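Local coordinates for protein precorrin-6A reductase (PDB 4X7G) that catalyses the NADPH-dependent reduction of precorrin-6A on the pathway to cobalamin, binding NADP and the tetrapyrrole at the cleft between two Rossmann-fold domains, at residues A[69-74]-A[95-100]; A[73-78]-A[194-199]; A[79-84]-A[224-229]; A[110-115]-A[217-222]. All coordinates share one frame; numbering follows the deposited sequence.

Contact 1 of 4, residues A[69-74]-A[95-100]. With NAP (NADP nicotinamide-adenine-dinucleotide phosphate), chain B.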
# COMPACT_ATOMS: atom_id res chain seq x y z
N ILE A 69 -11.37 -6.96 -7.53
CA ILE A 69 -11.13 -5.66 -6.87
C ILE A 69 -9.66 -5.59 -6.55
O ILE A 69 -9.14 -6.37 -5.77
CB ILE A 69 -11.96 -5.46 -5.59
CG1 ILE A 69 -13.45 -5.65 -5.91
CG2 ILE A 69 -11.65 -4.05 -5.06
CD1 ILE A 69 -14.06 -4.70 -6.88
N ASP A 70 -9.00 -4.66 -7.26
CA ASP A 70 -7.60 -4.43 -7.02
C ASP A 70 -7.45 -3.44 -5.89
O ASP A 70 -7.54 -2.24 -6.10
CB ASP A 70 -6.93 -3.89 -8.30
CG ASP A 70 -5.52 -3.45 -8.07
OD1 ASP A 70 -4.97 -3.72 -6.99
OD2 ASP A 70 -4.97 -2.77 -9.00
N ALA A 71 -7.25 -3.94 -4.66
CA ALA A 71 -7.06 -3.13 -3.46
C ALA A 71 -5.62 -3.18 -3.02
O ALA A 71 -5.34 -3.10 -1.84
CB ALA A 71 -8.04 -3.52 -2.38
N THR A 72 -4.73 -3.36 -3.98
CA THR A 72 -3.28 -3.28 -3.66
C THR A 72 -2.88 -1.81 -3.39
O THR A 72 -3.53 -0.86 -3.71
CB THR A 72 -2.45 -3.87 -4.77
OG1 THR A 72 -2.49 -3.05 -5.97
CG2 THR A 72 -2.79 -5.31 -5.08
N HIS A 73 -1.69 -1.72 -2.84
CA HIS A 73 -1.12 -0.44 -2.61
C HIS A 73 -1.01 0.34 -3.91
O HIS A 73 -0.61 -0.23 -4.94
CB HIS A 73 0.26 -0.61 -1.98
CG HIS A 73 0.77 0.61 -1.29
ND1 HIS A 73 1.33 1.69 -1.95
CD2 HIS A 73 0.65 0.98 0.02
CE1 HIS A 73 1.62 2.62 -1.05
NE2 HIS A 73 1.25 2.21 0.14
N PRO A 74 -1.21 1.68 -3.85
CA PRO A 74 -1.04 2.47 -5.06
C PRO A 74 0.34 2.42 -5.67
O PRO A 74 0.53 2.65 -6.89
CB PRO A 74 -1.46 3.85 -4.61
CG PRO A 74 -2.43 3.66 -3.52
CD PRO A 74 -1.92 2.44 -2.80
N CYS A 95 -12.27 -3.33 -10.77
CA CYS A 95 -12.23 -1.99 -10.20
C CYS A 95 -11.04 -1.91 -9.28
O CYS A 95 -10.76 -2.86 -8.52
CB CYS A 95 -13.44 -1.64 -9.38
SG CYS A 95 -13.63 0.19 -9.34
N ALA A 96 -10.34 -0.78 -9.27
CA ALA A 96 -9.26 -0.54 -8.27
C ALA A 96 -9.83 0.22 -7.13
O ALA A 96 -10.34 1.31 -7.29
CB ALA A 96 -8.10 0.27 -8.92
N PHE A 97 -9.67 -0.30 -5.91
CA PHE A 97 -10.05 0.35 -4.72
C PHE A 97 -8.87 1.09 -4.19
O PHE A 97 -7.96 0.55 -3.55
CB PHE A 97 -10.52 -0.66 -3.66
CG PHE A 97 -11.00 -0.08 -2.38
CD1 PHE A 97 -11.24 1.30 -2.18
CD2 PHE A 97 -11.33 -0.89 -1.27
CE1 PHE A 97 -11.73 1.79 -0.96
CE2 PHE A 97 -11.86 -0.44 -0.11
CZ PHE A 97 -12.01 0.88 0.07
N GLU A 98 -8.82 2.34 -4.59
CA GLU A 98 -7.75 3.26 -4.09
C GLU A 98 -8.30 4.63 -3.92
O GLU A 98 -9.11 5.13 -4.75
CB GLU A 98 -6.58 3.22 -4.93
CG GLU A 98 -6.73 3.68 -6.32
CD GLU A 98 -5.39 4.24 -6.96
OE1 GLU A 98 -4.24 3.77 -6.73
OE2 GLU A 98 -5.51 5.07 -7.85
N ARG A 99 -7.90 5.21 -2.83
CA ARG A 99 -8.47 6.48 -2.32
C ARG A 99 -7.67 7.58 -3.05
O ARG A 99 -6.69 7.33 -3.75
CB ARG A 99 -8.34 6.62 -0.85
CG ARG A 99 -9.07 5.52 -0.13
CD ARG A 99 -8.36 5.39 1.08
NE ARG A 99 -8.88 6.20 2.08
CZ ARG A 99 -9.90 5.81 2.84
NH1 ARG A 99 -10.58 4.73 2.53
NH2 ARG A 99 -10.30 6.55 3.85
N ALA A 100 -8.20 8.78 -2.99
CA ALA A 100 -7.51 9.92 -3.56
C ALA A 100 -6.15 10.07 -2.88
O ALA A 100 -5.99 9.72 -1.69
CB ALA A 100 -8.31 11.15 -3.30
PA NAP B . 4.32 -4.86 -7.23
O1A NAP B . 5.75 -4.38 -7.45
O2A NAP B . 3.32 -4.21 -7.90
O5B NAP B . 4.19 -6.37 -7.48
C5B NAP B . 5.24 -7.27 -7.90
C4B NAP B . 4.77 -8.69 -8.13
O4B NAP B . 4.29 -9.24 -6.83
C3B NAP B . 3.50 -8.81 -8.93
O3B NAP B . 3.79 -8.73 -10.33
C2B NAP B . 2.89 -10.07 -8.48
O2B NAP B . 3.68 -11.19 -8.93
C1B NAP B . 3.11 -10.04 -7.05
N9A NAP B . 2.03 -9.41 -6.25
C8A NAP B . 1.90 -8.09 -5.86
N7A NAP B . 0.77 -7.91 -5.12
C5A NAP B . 0.17 -9.14 -5.14
C6A NAP B . -1.06 -9.61 -4.54
N6A NAP B . -1.81 -8.84 -3.73
N1A NAP B . -1.43 -10.90 -4.73
C2A NAP B . -0.61 -11.69 -5.53
N3A NAP B . 0.55 -11.41 -6.11
C4A NAP B . 0.91 -10.11 -5.89
O3 NAP B . 3.89 -4.77 -5.68
PN NAP B . 4.75 -4.72 -4.29
O1N NAP B . 5.20 -3.29 -4.00
O2N NAP B . 5.77 -5.78 -4.27
O5D NAP B . 3.59 -4.98 -3.21
C5D NAP B . 3.52 -6.27 -2.54
C4D NAP B . 2.33 -6.29 -1.73
O4D NAP B . 2.48 -5.42 -0.62
C3D NAP B . 0.99 -6.00 -2.45
O3D NAP B . -0.09 -6.85 -2.03
C2D NAP B . 0.71 -4.56 -2.02
O2D NAP B . -0.61 -4.18 -1.92
C1D NAP B . 1.39 -4.53 -0.62
N1N NAP B . 1.88 -3.27 -0.33
C2N NAP B . 2.58 -2.55 -0.95
C3N NAP B . 2.71 -1.41 -0.23
C7N NAP B . 3.56 -0.82 -1.32
O7N NAP B . 3.55 -1.80 -2.24
N7N NAP B . 4.11 0.47 -1.23
C4N NAP B . 1.98 -1.21 1.14
C5N NAP B . 1.11 -2.21 1.88
C6N NAP B . 1.17 -3.17 0.90
P2B NAP B . 3.26 -11.98 -10.29
O1X NAP B . 4.15 -13.19 -10.12
O2X NAP B . 1.86 -12.19 -10.30
O3X NAP B . 3.42 -11.05 -11.53
O HOH W 1 -5.43 0.70 -2.49

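Contact 2 of 4, residues A[73-78]-A[194-199]. With NAP (NADP nicotinamide-adenine-dinucleotide phosphate), chain B.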
# COMPACT_ATOMS: atom_id res chain seq x y z
N HIS A 73 -1.69 -1.72 -2.84
CA HIS A 73 -1.12 -0.44 -2.61
C HIS A 73 -1.01 0.34 -3.91
O HIS A 73 -0.61 -0.23 -4.94
CB HIS A 73 0.26 -0.61 -1.98
CG HIS A 73 0.77 0.61 -1.29
ND1 HIS A 73 1.33 1.69 -1.95
CD2 HIS A 73 0.65 0.98 0.02
CE1 HIS A 73 1.62 2.62 -1.05
NE2 HIS A 73 1.25 2.21 0.14
N PRO A 74 -1.21 1.68 -3.85
CA PRO A 74 -1.04 2.47 -5.06
C PRO A 74 0.34 2.42 -5.67
O PRO A 74 0.53 2.65 -6.89
CB PRO A 74 -1.46 3.85 -4.61
CG PRO A 74 -2.43 3.66 -3.52
CD PRO A 74 -1.92 2.44 -2.80
N PHE A 75 1.35 2.08 -4.88
CA PHE A 75 2.71 1.94 -5.38
C PHE A 75 3.06 0.57 -5.82
O PHE A 75 4.14 0.31 -6.41
CB PHE A 75 3.74 2.48 -4.37
CG PHE A 75 3.78 3.98 -4.34
CD1 PHE A 75 2.74 4.73 -3.89
CD2 PHE A 75 4.95 4.66 -4.81
CE1 PHE A 75 2.77 6.12 -3.91
CE2 PHE A 75 4.99 6.03 -4.74
CZ PHE A 75 3.91 6.73 -4.37
N ALA A 76 2.14 -0.41 -5.69
CA ALA A 76 2.28 -1.77 -6.24
C ALA A 76 1.76 -1.71 -7.65
O ALA A 76 0.68 -2.20 -8.00
CB ALA A 76 1.53 -2.78 -5.37
N ALA A 77 2.57 -1.06 -8.53
CA ALA A 77 2.07 -0.69 -9.83
C ALA A 77 2.20 -1.83 -10.83
O ALA A 77 1.40 -1.85 -11.77
CB ALA A 77 2.81 0.56 -10.37
N GLN A 78 3.08 -2.76 -10.60
CA GLN A 78 3.21 -3.92 -11.48
C GLN A 78 1.98 -4.83 -11.33
O GLN A 78 1.38 -5.30 -12.31
CB GLN A 78 4.45 -4.79 -11.21
CG GLN A 78 4.71 -5.80 -12.31
CD GLN A 78 4.93 -5.14 -13.65
OE1 GLN A 78 5.90 -4.35 -13.85
NE2 GLN A 78 4.07 -5.46 -14.58
N VAL A 194 10.18 10.89 5.00
CA VAL A 194 10.03 10.51 3.59
C VAL A 194 8.86 9.58 3.50
O VAL A 194 8.81 8.57 4.23
CB VAL A 194 11.28 9.89 3.01
CG1 VAL A 194 11.07 9.38 1.58
CG2 VAL A 194 12.45 10.87 3.06
N ALA A 195 7.93 9.79 2.58
CA ALA A 195 6.66 9.04 2.51
C ALA A 195 6.24 8.91 1.08
O ALA A 195 6.37 9.87 0.31
CB ALA A 195 5.59 9.72 3.32
N LYS A 196 5.65 7.79 0.71
CA LYS A 196 4.92 7.61 -0.55
C LYS A 196 3.50 8.08 -0.37
O LYS A 196 2.91 7.87 0.71
CB LYS A 196 4.87 6.13 -0.91
CG LYS A 196 6.21 5.38 -1.03
CD LYS A 196 5.98 3.81 -1.32
CE LYS A 196 6.98 2.81 -0.74
NZ LYS A 196 6.74 1.53 -1.34
N ASN A 197 2.91 8.73 -1.38
CA ASN A 197 1.54 9.21 -1.27
C ASN A 197 0.53 8.03 -1.49
O ASN A 197 -0.08 7.89 -2.55
CB ASN A 197 1.22 10.34 -2.21
CG ASN A 197 -0.04 11.05 -1.73
OD1 ASN A 197 -0.84 10.50 -0.96
ND2 ASN A 197 -0.22 12.32 -2.13
N ALA A 198 0.34 7.25 -0.45
CA ALA A 198 -0.59 6.09 -0.49
C ALA A 198 -2.01 6.56 -0.47
O ALA A 198 -2.88 5.92 -1.14
CB ALA A 198 -0.28 5.16 0.68
N GLY A 199 -2.35 7.58 0.25
CA GLY A 199 -3.73 8.01 0.39
C GLY A 199 -4.62 7.16 1.30
O GLY A 199 -5.79 7.50 1.47
PA NAP B . 4.32 -4.86 -7.23
O1A NAP B . 5.75 -4.38 -7.45
O2A NAP B . 3.32 -4.21 -7.90
O5B NAP B . 4.19 -6.37 -7.48
C5B NAP B . 5.24 -7.27 -7.90
C4B NAP B . 4.77 -8.69 -8.13
O4B NAP B . 4.29 -9.24 -6.83
C3B NAP B . 3.50 -8.81 -8.93
O3B NAP B . 3.79 -8.73 -10.33
C2B NAP B . 2.89 -10.07 -8.48
O2B NAP B . 3.68 -11.19 -8.93
C1B NAP B . 3.11 -10.04 -7.05
N9A NAP B . 2.03 -9.41 -6.25
C8A NAP B . 1.90 -8.09 -5.86
N7A NAP B . 0.77 -7.91 -5.12
C5A NAP B . 0.17 -9.14 -5.14
C6A NAP B . -1.06 -9.61 -4.54
N6A NAP B . -1.81 -8.84 -3.73
N1A NAP B . -1.43 -10.90 -4.73
C2A NAP B . -0.61 -11.69 -5.53
N3A NAP B . 0.55 -11.41 -6.11
C4A NAP B . 0.91 -10.11 -5.89
O3 NAP B . 3.89 -4.77 -5.68
PN NAP B . 4.75 -4.72 -4.29
O1N NAP B . 5.20 -3.29 -4.00
O2N NAP B . 5.77 -5.78 -4.27
O5D NAP B . 3.59 -4.98 -3.21
C5D NAP B . 3.52 -6.27 -2.54
C4D NAP B . 2.33 -6.29 -1.73
O4D NAP B . 2.48 -5.42 -0.62
C3D NAP B . 0.99 -6.00 -2.45
O3D NAP B . -0.09 -6.85 -2.03
C2D NAP B . 0.71 -4.56 -2.02
O2D NAP B . -0.61 -4.18 -1.92
C1D NAP B . 1.39 -4.53 -0.62
N1N NAP B . 1.88 -3.27 -0.33
C2N NAP B . 2.58 -2.55 -0.95
C3N NAP B . 2.71 -1.41 -0.23
C7N NAP B . 3.56 -0.82 -1.32
O7N NAP B . 3.55 -1.80 -2.24
N7N NAP B . 4.11 0.47 -1.23
C4N NAP B . 1.98 -1.21 1.14
C5N NAP B . 1.11 -2.21 1.88
C6N NAP B . 1.17 -3.17 0.90
P2B NAP B . 3.26 -11.98 -10.29
O1X NAP B . 4.15 -13.19 -10.12
O2X NAP B . 1.86 -12.19 -10.30
O3X NAP B . 3.42 -11.05 -11.53

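Contact 3 of 4, residues A[79-84]-A[224-229]. With NAP (NADP nicotinamide-adenine-dinucleotide phosphate), chain B.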
# COMPACT_ATOMS: atom_id res chain seq x y z
N MSE A 79 1.58 -5.06 -10.06
CA MSE A 79 0.43 -5.89 -9.82
C MSE A 79 -0.76 -5.25 -10.47
O MSE A 79 -1.59 -5.89 -11.09
CB MSE A 79 0.21 -6.06 -8.31
CG MSE A 79 -0.97 -7.05 -8.04
SE MSE A 79 -0.74 -8.91 -8.52
CE MSE A 79 -2.55 -9.34 -8.08
N SER A 80 -0.95 -3.96 -10.24
CA SER A 80 -2.10 -3.27 -10.78
C SER A 80 -2.13 -3.28 -12.31
O SER A 80 -3.15 -3.53 -12.92
CB SER A 80 -2.19 -1.86 -10.29
OG SER A 80 -2.51 -1.80 -8.86
N ALA A 81 -0.98 -3.03 -12.95
CA ALA A 81 -0.91 -3.18 -14.43
C ALA A 81 -1.18 -4.57 -14.89
O ALA A 81 -1.91 -4.74 -15.88
CB ALA A 81 0.43 -2.68 -14.93
N ASN A 82 -0.69 -5.54 -14.19
CA ASN A 82 -0.94 -6.94 -14.55
C ASN A 82 -2.41 -7.24 -14.47
O ASN A 82 -2.98 -7.95 -15.33
CB ASN A 82 -0.20 -7.94 -13.72
CG ASN A 82 1.29 -7.96 -14.03
OD1 ASN A 82 1.77 -7.21 -14.88
ND2 ASN A 82 1.99 -8.77 -13.37
N ALA A 83 -3.11 -6.72 -13.47
CA ALA A 83 -4.55 -6.97 -13.34
C ALA A 83 -5.31 -6.32 -14.47
O ALA A 83 -6.27 -6.94 -15.00
CB ALA A 83 -5.08 -6.44 -11.98
N VAL A 84 -4.96 -5.09 -14.87
CA VAL A 84 -5.64 -4.49 -16.01
C VAL A 84 -5.48 -5.40 -17.22
O VAL A 84 -6.52 -5.66 -17.88
CB VAL A 84 -5.09 -3.10 -16.31
CG1 VAL A 84 -5.83 -2.55 -17.54
CG2 VAL A 84 -5.29 -2.19 -15.13
N ALA A 224 2.74 5.80 -12.47
CA ALA A 224 1.78 5.56 -13.57
C ALA A 224 1.24 4.13 -13.50
O ALA A 224 2.00 3.17 -13.30
CB ALA A 224 2.48 5.77 -14.91
N VAL A 225 -0.07 4.03 -13.75
CA VAL A 225 -0.73 2.75 -13.94
C VAL A 225 -1.73 2.88 -15.09
O VAL A 225 -2.36 3.89 -15.20
CB VAL A 225 -1.50 2.34 -12.65
CG1 VAL A 225 -2.25 1.00 -12.81
CG2 VAL A 225 -0.53 2.29 -11.44
N PRO A 226 -1.87 1.86 -15.91
CA PRO A 226 -2.84 1.98 -16.98
C PRO A 226 -4.24 2.21 -16.49
O PRO A 226 -4.59 1.89 -15.31
CB PRO A 226 -2.79 0.60 -17.62
CG PRO A 226 -1.40 0.08 -17.37
CD PRO A 226 -1.08 0.65 -15.99
N ALA A 227 -5.10 2.77 -17.33
CA ALA A 227 -6.44 3.15 -16.96
C ALA A 227 -7.33 1.90 -16.70
O ALA A 227 -7.23 0.92 -17.38
CB ALA A 227 -7.10 3.89 -18.13
N ARG A 228 -8.13 2.06 -15.64
CA ARG A 228 -9.15 1.10 -15.25
C ARG A 228 -10.13 1.79 -14.34
O ARG A 228 -9.88 2.91 -13.80
CB ARG A 228 -8.59 -0.20 -14.66
CG ARG A 228 -8.13 -0.15 -13.20
CD ARG A 228 -6.81 0.61 -13.06
NE ARG A 228 -6.09 0.13 -11.88
CZ ARG A 228 -5.43 0.90 -11.01
NH1 ARG A 228 -4.89 0.33 -9.96
NH2 ARG A 228 -5.42 2.20 -11.12
N ASP A 229 -11.30 1.19 -14.11
CA ASP A 229 -12.23 1.75 -13.24
C ASP A 229 -11.63 1.95 -11.84
O ASP A 229 -10.97 1.03 -11.37
CB ASP A 229 -13.49 0.85 -13.07
CG ASP A 229 -14.45 0.83 -14.28
OD1 ASP A 229 -14.18 1.49 -15.30
OD2 ASP A 229 -15.43 0.09 -14.17
PA NAP B . 4.32 -4.86 -7.23
O1A NAP B . 5.75 -4.38 -7.45
O2A NAP B . 3.32 -4.21 -7.90
O5B NAP B . 4.19 -6.37 -7.48
C5B NAP B . 5.24 -7.27 -7.90
C4B NAP B . 4.77 -8.69 -8.13
O4B NAP B . 4.29 -9.24 -6.83
C3B NAP B . 3.50 -8.81 -8.93
O3B NAP B . 3.79 -8.73 -10.33
C2B NAP B . 2.89 -10.07 -8.48
O2B NAP B . 3.68 -11.19 -8.93
C1B NAP B . 3.11 -10.04 -7.05
N9A NAP B . 2.03 -9.41 -6.25
C8A NAP B . 1.90 -8.09 -5.86
N7A NAP B . 0.77 -7.91 -5.12
C5A NAP B . 0.17 -9.14 -5.14
C6A NAP B . -1.06 -9.61 -4.54
N6A NAP B . -1.81 -8.84 -3.73
N1A NAP B . -1.43 -10.90 -4.73
C2A NAP B . -0.61 -11.69 -5.53
N3A NAP B . 0.55 -11.41 -6.11
C4A NAP B . 0.91 -10.11 -5.89
O3 NAP B . 3.89 -4.77 -5.68
PN NAP B . 4.75 -4.72 -4.29
O1N NAP B . 5.20 -3.29 -4.00
O2N NAP B . 5.77 -5.78 -4.27
O5D NAP B . 3.59 -4.98 -3.21
C5D NAP B . 3.52 -6.27 -2.54
C4D NAP B . 2.33 -6.29 -1.73
O4D NAP B . 2.48 -5.42 -0.62
C3D NAP B . 0.99 -6.00 -2.45
O3D NAP B . -0.09 -6.85 -2.03
C2D NAP B . 0.71 -4.56 -2.02
O2D NAP B . -0.61 -4.18 -1.92
C1D NAP B . 1.39 -4.53 -0.62
N1N NAP B . 1.88 -3.27 -0.33
C2N NAP B . 2.58 -2.55 -0.95
C3N NAP B . 2.71 -1.41 -0.23
C7N NAP B . 3.56 -0.82 -1.32
O7N NAP B . 3.55 -1.80 -2.24
N7N NAP B . 4.11 0.47 -1.23
C4N NAP B . 1.98 -1.21 1.14
C5N NAP B . 1.11 -2.21 1.88
C6N NAP B . 1.17 -3.17 0.90
P2B NAP B . 3.26 -11.98 -10.29
O1X NAP B . 4.15 -13.19 -10.12
O2X NAP B . 1.86 -12.19 -10.30
O3X NAP B . 3.42 -11.05 -11.53
O HOH W 2 -5.64 -2.63 -11.60

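Contact 4 of 4, residues A[110-115]-A[217-222]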
# COMPACT_ATOMS: atom_id res chain seq x y z
N TRP A 110 5.00 20.22 3.14
CA TRP A 110 5.27 19.16 2.19
C TRP A 110 6.03 19.62 1.00
O TRP A 110 5.78 20.75 0.47
CB TRP A 110 3.99 18.51 1.72
CG TRP A 110 3.18 17.78 2.76
CD1 TRP A 110 3.47 17.59 4.09
CD2 TRP A 110 1.94 17.13 2.52
NE1 TRP A 110 2.48 16.81 4.64
CE2 TRP A 110 1.53 16.55 3.75
CE3 TRP A 110 1.15 16.94 1.39
CZ2 TRP A 110 0.37 15.81 3.85
CZ3 TRP A 110 0.02 16.16 1.51
CH2 TRP A 110 -0.37 15.65 2.73
N THR A 111 6.95 18.80 0.51
CA THR A 111 7.47 18.94 -0.85
C THR A 111 7.17 17.69 -1.61
O THR A 111 7.09 16.59 -0.98
CB THR A 111 8.93 19.32 -0.92
OG1 THR A 111 9.68 18.37 -0.15
CG2 THR A 111 9.20 20.70 -0.40
N HIS A 112 6.99 17.73 -2.89
CA HIS A 112 6.69 16.66 -3.75
C HIS A 112 7.82 16.30 -4.65
O HIS A 112 8.53 17.24 -5.16
CB HIS A 112 5.48 17.08 -4.68
CG HIS A 112 4.24 17.33 -3.91
ND1 HIS A 112 3.82 18.49 -3.34
CD2 HIS A 112 3.31 16.42 -3.67
CE1 HIS A 112 2.64 18.27 -2.71
NE2 HIS A 112 2.35 17.03 -2.90
N VAL A 113 8.04 15.03 -4.85
CA VAL A 113 9.04 14.48 -5.76
C VAL A 113 8.41 13.34 -6.54
O VAL A 113 7.44 12.73 -6.11
CB VAL A 113 10.27 14.00 -5.01
CG1 VAL A 113 11.00 15.17 -4.34
CG2 VAL A 113 10.00 12.92 -4.01
N PRO A 114 8.96 13.05 -7.72
CA PRO A 114 8.27 12.09 -8.59
C PRO A 114 8.49 10.67 -8.25
O PRO A 114 7.65 9.82 -8.71
CB PRO A 114 8.89 12.40 -9.99
CG PRO A 114 10.26 12.94 -9.68
CD PRO A 114 9.94 13.87 -8.49
N ASP A 115 9.52 10.30 -7.55
CA ASP A 115 9.89 8.92 -7.34
C ASP A 115 10.88 8.84 -6.22
O ASP A 115 11.27 9.89 -5.64
CB ASP A 115 10.43 8.29 -8.66
CG ASP A 115 11.57 9.01 -9.20
OD1 ASP A 115 12.45 9.57 -8.52
OD2 ASP A 115 11.55 9.01 -10.52
N VAL A 217 7.76 16.93 5.31
CA VAL A 217 7.55 15.65 4.66
C VAL A 217 8.00 15.76 3.23
O VAL A 217 7.60 16.75 2.54
CB VAL A 217 6.11 15.17 4.71
CG1 VAL A 217 5.93 13.84 4.04
CG2 VAL A 217 5.61 15.14 6.15
N ILE A 218 8.81 14.84 2.73
CA ILE A 218 9.14 14.69 1.30
C ILE A 218 8.24 13.60 0.81
O ILE A 218 8.35 12.45 1.26
CB ILE A 218 10.58 14.32 1.14
CG1 ILE A 218 11.48 15.46 1.62
CG2 ILE A 218 10.93 13.96 -0.31
CD1 ILE A 218 12.91 15.09 1.92
N LEU A 219 7.26 13.94 -0.01
CA LEU A 219 6.15 13.08 -0.41
C LEU A 219 6.31 12.65 -1.84
O LEU A 219 6.41 13.51 -2.75
CB LEU A 219 4.81 13.87 -0.18
CG LEU A 219 3.57 13.07 -0.36
CD1 LEU A 219 3.44 11.98 0.66
CD2 LEU A 219 2.38 14.01 -0.30
N ILE A 220 6.34 11.36 -2.07
CA ILE A 220 6.60 10.83 -3.39
C ILE A 220 5.23 10.64 -4.10
O ILE A 220 4.29 10.00 -3.61
CB ILE A 220 7.31 9.49 -3.30
CG1 ILE A 220 8.65 9.65 -2.53
CG2 ILE A 220 7.56 8.90 -4.67
CD1 ILE A 220 9.15 8.42 -1.87
N ASP A 221 5.14 11.22 -5.31
CA ASP A 221 3.95 11.07 -6.11
C ASP A 221 3.80 9.64 -6.59
O ASP A 221 4.71 8.88 -6.80
CB ASP A 221 4.10 12.07 -7.30
CG ASP A 221 4.08 13.55 -6.84
OD1 ASP A 221 3.53 13.91 -5.79
OD2 ASP A 221 4.56 14.29 -7.67
N ARG A 222 2.48 9.28 -6.81
CA ARG A 222 2.17 7.95 -7.25
C ARG A 222 2.73 7.62 -8.66
O ARG A 222 2.81 8.54 -9.48
CB ARG A 222 0.66 7.76 -7.29
CG ARG A 222 0.04 7.63 -5.92
CD ARG A 222 -1.44 7.67 -6.03
NE ARG A 222 -2.09 7.51 -4.73
CZ ARG A 222 -3.40 7.50 -4.55
NH1 ARG A 222 -4.22 7.65 -5.61
NH2 ARG A 222 -3.91 7.27 -3.39
O HOH W 3 9.67 18.82 2.61
O HOH W 4 6.34 7.20 -8.17
O HOH W 5 5.30 9.89 -10.12

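Contact 1 of 4, residues A[69-74]-A[95-100]
D70 meets strand 93-97 through two backbone bonds: D70 N gives its hydrogen to C95 O at 2.8 Å, and D70 O takes one from F97 N at 2.9 Å, a donor 45° out of the carbonyl plane. Parallel bridges pair I69 with C95 and D70 with A96. On the I69 side, I69 CG2 touches F97 CB at 3.8 Å. Past the strand ends a water donates to both T72 O and F97 O, and P74 CB lies 3.5 Å from E98 OE1.

The next shell fixes the turn toward NADP. D70 OD1 accepts from T72 N, 3.0 Å away, closing an Asx turn, and takes T72 OG1 on its syn lone pair at 2.8 Å. D70 OD2 is held by S80 and by a salt bridge to R228. The turn presents H73 N to NADP O2D at 2.8 Å and 167°, and with CG anti to the backbone N (chi1 -161°) the H73 ring lies with carboxamide nitrogen N7N over one face. A glycine in place of H73 would probably leave the carboxamide without this neighbour.

With two donors on OD1 and a cation at OD2, D70 is probably ionised, its charge paired with R228 while OD1 holds the turn that follows a Rossmann strand.

Contact 2 of 4, residues A[73-78]-A[194-199]
The F75 ring carries K196 on one face and N197 O at its edge. K196 CB sits 3.7 Å from the ring centroid and 14° off the normal, a CH-pi contact, while K196 CD reaches F75 CG at 3.7 Å as the aliphatic chain crosses the ring obliquely. N197 O lies in the ring plane, 3.6 Å from F75 CE1. The H73 ring, with the nicotinamide carboxamide toward the rim of one face, has P74 CD toward the rim of the other; in its plane H73 ND1 accepts from F75 N at 3.0 Å and 165°, which fixes the ring's rotation. H73 NE2 also comes to 3.4 Å from A198 CB.

The meeting is between domains: the type I turn H73-A76 precedes helix 77-90, which follows strand 67-70 of one parallel sheet, and K196 ends strand 192-196 of the other, so the cleft between two Rossmann-fold domains is lined from both sides. P74 CG comes within 3.3 Å of A198 O, an oxygen that accepts a hydrogen bond from R222.

K196 NZ, at the end of a chain whose CG is anti to the carbonyl carbon (chi1 -56°), hydrogen-bonds the bound tetrapyrrole, to which H73 NE2 makes a weak bond. At the other end of 73-78, Q78 N lies 3.1 Å from O2A of the NADP diphosphate.

Contact 3 of 4, residues A[79-84]-A[224-229]
Apolar contacts come first. A81 CB rests on P226 CD at 3.8 Å, and S80 CB meets V225 CG1 at the same distance. With CG1 anti to its backbone N (chi1 179°), V84 splits its methyls: CG2 lies 3.8 Å from R228 CD, the two side chains crossing at about a right angle, whereas CG1 is a methyl beside a carbonyl, 3.7 Å from A227 O. Within the loop itself, V225 CG1 packs 3.7 Å above the middle of the R228 guanidinium plane.

The polar part centres on R228. At the guanidinium edge R228 NE donates to a water, 2.8 Å away, that in turn donates to S80 O. R228 NH1 forms a salt bridge with D70, whose carboxylate also receives S80 OG. A leucine in place of R228 would probably leave D70 without its countercharge and the bridging water without its NE donor.

On the cofactor side of the helix, M79 N binds NADP O2A at 2.9 Å and 167°. Helix 77-90 thus lies between the dinucleotide and the loop running into edge strand 229-231, while R228 and V84 both touch L94 of strand 93-97.

Contact 4 of 4, residues A[110-115]-A[217-222]
W110 and L219 form the close-packed side of this strand pair: W110 CE3 touches L219 CD2 at 3.6 Å, and W110 CD1 lies equally near V217 CB. With CG anti to the carbonyl carbon (chi1 -64°), the indole runs alongside V217. On the other face V113 CG2 meets I220 CG1 at 3.8 Å and I218 CG2 at 4.0 Å, an apolar patch extended by I220 CG2 against D115 CA.

The backbones are joined in parallel by four bonds, among them L219 N to T111 O, 2.8 Å and 172°, and D221 N to V113 O, 2.9 Å.

The solvent-facing rim is wetter, on both faces. One water links T111 OG1 with V217 O, and others lie at P114 O near D221 O and R222 O. H112 lays its ring edge toward D221, CD2 being 3.3 Å from OD1, with ring and carboxylate planes 33° apart.

Strand 109-113 is the outermost of its parallel sheet, and 216-220 separates it from 192-196; helix 116-122 packs on V113, I218 and I220, helix 205-213 on W110 and V217.

Contacts 1 and 2 are buried, contact 4 is partly so, and contact 3 lies at the surface. Contacts 1 and 4 each join parallel neighbours, one in each six-stranded sheet, but contact 1 lies inside its sheet and its loop meets NADP, whereas contact 4 closes a sheet edge bordered by water. Contact 2 has no hydrogen bond between its segments and relies on ring and aliphatic packing across the interdomain cleft. Contacts 2 and 3 use successive parts of helix 77-90 and its entry, which reach the diphosphate. A salt bridge from D70 to R228 and a hydrogen bond to S80 tie contact 1 to contact 3; R222 reaches carbonyls of R99 and A198, tying contact 4 to contacts 1 and 2.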